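Long-range contact in MxaA (Stigmatella aurantiaca, PDB 4W4T), which carries the terminal NADPH-binding reductase domain (this chain) of the myxalamid PKS-NRPS pathway, which probably releases the carrier-bound product reductively as a primary alcohol: residues 284-289 / 393-398. Numbering follows the deposited sequence.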
ATOM      1  N   LEU A 284      11.051  22.724   4.348  1.00 14.97           N
ATOM      2  CA  LEU A 284      10.500  22.805   2.999  1.00 16.08           C
ATOM      3  C   LEU A 284      11.513  23.543   2.152  1.00 15.69           C
ATOM      4  O   LEU A 284      11.750  24.737   2.355  1.00 16.49           O
ATOM      5  CB  LEU A 284       9.156  23.526   2.958  1.00 17.31           C
ATOM      6  CG  LEU A 284       7.893  22.808   3.435  1.00 17.29           C
ATOM      7  CD1 LEU A 284       7.783  22.880   4.940  1.00 21.61           C
ATOM      8  CD2 LEU A 284       6.698  23.476   2.796  1.00 20.72           C
ATOM      9  N   THR A 285      12.123  22.822   1.221  1.00 13.29           N
ATOM     10  CA  THR A 285      13.216  23.357   0.422  1.00 13.36           C
ATOM     11  C   THR A 285      12.816  23.401  -1.049  1.00 14.82           C
ATOM     12  O   THR A 285      12.790  22.365  -1.713  1.00 13.87           O
ATOM     13  CB  THR A 285      14.472  22.493   0.580  1.00 16.78           C
ATOM     14  OG1 THR A 285      14.735  22.270   1.974  1.00 16.46           O
ATOM     15  CG2 THR A 285      15.670  23.172  -0.052  1.00 13.38           C
ATOM     16  N   PRO A 286      12.478  24.596  -1.558  1.00 15.33           N
ATOM     17  CA  PRO A 286      12.009  24.700  -2.943  1.00 13.88           C
ATOM     18  C   PRO A 286      13.000  24.126  -3.969  1.00 12.55           C
ATOM     19  O   PRO A 286      14.206  24.340  -3.852  1.00 14.29           O
ATOM     20  CB  PRO A 286      11.846  26.200  -3.137  1.00 15.97           C
ATOM     21  CG  PRO A 286      11.479  26.710  -1.753  1.00 12.55           C
ATOM     22  CD  PRO A 286      12.349  25.882  -0.831  1.00 15.90           C
ATOM     23  N   VAL A 287      12.473  23.446  -4.976  1.00 14.33           N
ATOM     24  CA  VAL A 287      13.321  22.748  -5.962  1.00 13.89           C
ATOM     25  C   VAL A 287      14.251  23.705  -6.731  1.00 14.51           C
ATOM     26  O   VAL A 287      15.362  23.304  -7.123  1.00 14.49           O
ATOM     27  CB  VAL A 287      12.467  21.943  -6.956  1.00 16.86           C
ATOM     28  CG1 VAL A 287      11.661  22.861  -7.883  1.00 15.62           C
ATOM     29  CG2 VAL A 287      13.359  20.971  -7.758  1.00 17.91           C
ATOM     30  N   ASP A 288      13.845  24.970  -6.909  1.00 14.23           N
ATOM     31  CA  ASP A 288      14.728  25.914  -7.611  1.00 15.62           C
ATOM     32  C   ASP A 288      15.979  26.242  -6.787  1.00 15.09           C
ATOM     33  O   ASP A 288      17.053  26.472  -7.351  1.00 16.59           O
ATOM     34  CB  ASP A 288      14.005  27.208  -8.036  1.00 16.17           C
ATOM     35  CG  ASP A 288      13.093  27.799  -6.949  1.00 15.79           C
ATOM     36  OD1 ASP A 288      12.393  27.033  -6.263  1.00 15.59           O
ATOM     37  OD2 ASP A 288      13.067  29.050  -6.822  1.00 18.36           O
ATOM     38  N   TYR A 289      15.879  26.198  -5.466  1.00 13.26           N
ATOM     39  CA  TYR A 289      17.077  26.350  -4.648  1.00 13.56           C
ATOM     40  C   TYR A 289      17.980  25.111  -4.710  1.00 14.74           C
ATOM     41  O   TYR A 289      19.198  25.236  -4.812  1.00 14.42           O
ATOM     42  CB  TYR A 289      16.711  26.648  -3.196  1.00 13.14           C
ATOM     43  CG  TYR A 289      17.906  26.614  -2.272  1.00 15.10           C
ATOM     44  CD1 TYR A 289      18.904  27.592  -2.348  1.00 15.31           C
ATOM     45  CD2 TYR A 289      18.046  25.601  -1.332  1.00 18.06           C
ATOM     46  CE1 TYR A 289      19.990  27.557  -1.511  1.00 17.20           C
ATOM     47  CE2 TYR A 289      19.125  25.562  -0.480  1.00 15.19           C
ATOM     48  CZ  TYR A 289      20.097  26.539  -0.577  1.00 15.52           C
ATOM     49  OH  TYR A 289      21.176  26.492   0.264  1.00 18.03           O
ATOM     50  N   THR A 393      22.482  32.502  -5.106  1.00 19.37           N
ATOM     51  CA  THR A 393      21.661  31.343  -4.735  1.00 18.82           C
ATOM     52  C   THR A 393      21.393  31.328  -3.237  1.00 16.95           C
ATOM     53  O   THR A 393      22.305  31.178  -2.416  1.00 16.13           O
ATOM     54  CB  THR A 393      22.321  30.024  -5.164  1.00 20.73           C
ATOM     55  OG1 THR A 393      22.470  30.027  -6.589  1.00 19.53           O
ATOM     56  CG2 THR A 393      21.456  28.813  -4.741  1.00 16.90           C
ATOM     57  N   SER A 394      20.121  31.506  -2.903  1.00 18.58           N
ATOM     58  CA  SER A 394      19.672  31.600  -1.525  1.00 17.86           C
ATOM     59  C   SER A 394      18.307  30.941  -1.450  1.00 17.79           C
ATOM     60  O   SER A 394      17.511  31.074  -2.373  1.00 18.86           O
ATOM     61  CB  SER A 394      19.610  33.069  -1.085  1.00 18.57           C
ATOM     62  OG  SER A 394      19.130  33.208   0.237  1.00 20.28           O
ATOM     63  N   CYS A 395      18.029  30.236  -0.361  1.00 18.05           N
ATOM     64  CA  CYS A 395      16.774  29.508  -0.246  1.00 14.71           C
ATOM     65  C   CYS A 395      15.613  30.436   0.093  1.00 19.20           C
ATOM     66  O   CYS A 395      15.723  31.265   0.992  1.00 17.66           O
ATOM     67  CB  CYS A 395      16.893  28.422   0.814  1.00 22.50           C
ATOM     68  SG  CYS A 395      15.517  27.253   0.818  1.00 16.98           S
ATOM     69  N   PRO A 396      14.505  30.321  -0.649  1.00 17.28           N
ATOM     70  CA  PRO A 396      13.314  31.111  -0.322  1.00 18.05           C
ATOM     71  C   PRO A 396      12.795  30.784   1.074  1.00 18.48           C
ATOM     72  O   PRO A 396      12.923  29.659   1.558  1.00 18.95           O
ATOM     73  CB  PRO A 396      12.305  30.703  -1.397  1.00 19.00           C
ATOM     74  CG  PRO A 396      13.143  30.198  -2.544  1.00 17.40           C
ATOM     75  CD  PRO A 396      14.363  29.587  -1.916  1.00 18.96           C
ATOM     76  N   SER A 397      12.238  31.793   1.732  1.00 19.22           N
ATOM     77  CA  SER A 397      11.599  31.620   3.023  1.00 19.84           C
ATOM     78  C   SER A 397      10.255  30.928   2.880  1.00 20.38           C
ATOM     79  O   SER A 397       9.562  31.100   1.873  1.00 21.04           O
ATOM     80  CB  SER A 397      11.382  32.974   3.708  1.00 22.78           C
ATOM     81  OG  SER A 397      12.583  33.716   3.739  1.00 28.74           O
ATOM     82  N   VAL A 398       9.875  30.163   3.895  1.00 19.61           N
ATOM     83  CA  VAL A 398       8.530  29.611   3.925  1.00 18.00           C
ATOM     84  C   VAL A 398       7.642  30.659   4.590  1.00 19.12           C
ATOM     85  O   VAL A 398       7.862  31.036   5.743  1.00 18.22           O
ATOM     86  CB  VAL A 398       8.459  28.281   4.671  1.00 21.20           C
ATOM     87  CG1 VAL A 398       7.009  27.757   4.697  1.00 19.80           C
ATOM     88  CG2 VAL A 398       9.369  27.259   4.005  1.00 19.94           C
TER
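C395 lays its methylene squarely over the ring of Y289: CB stands 3.6 Å from the ring centroid and only 6° off the normal, a CH-pi contact of nearly ideal geometry. The thiol adds a second, oblique sulfur-aromatic contact, SG lying 3.7 Å from CD2 of Y289. The C395 chi1 of -169°, which turns SG away from the backbone N, sets the sulfur on the CD2 side of the ring and 3.8 Å from P286 CD. T393 comes in obliquely on the CD1 side, with CG2 3.7 Å from Y289 CD1, while its OG1 is hydrogen-bonded to the carboxylate of D296. The setting is the Rossmann-type fold of this reductase: P286, last residue of the short strand 285-286, holds the N-cap position of helix 287-298, and the loop linking helices 382-388 and 400-412 is laid across this strand-to-helix junction. Y289 is buried, and T384 and L388 of helix 382-388 also touch its side chain. Were Y289 cut back to an alanine, the C395 methylene and T393 CG2 would probably lose the surface they pack on, opening a gap beneath the loop. Farther along, the rings of P286 and P396 lie alongside, running in opposite senses, with CG to CG at 3.9 Å, and V398 CG2 meets L284 CB at the same separation. Beside this apolar pair, N312 takes the carbonyl of L284 through its side-chain amide, and Q314 accepts the backbone N-H of V398.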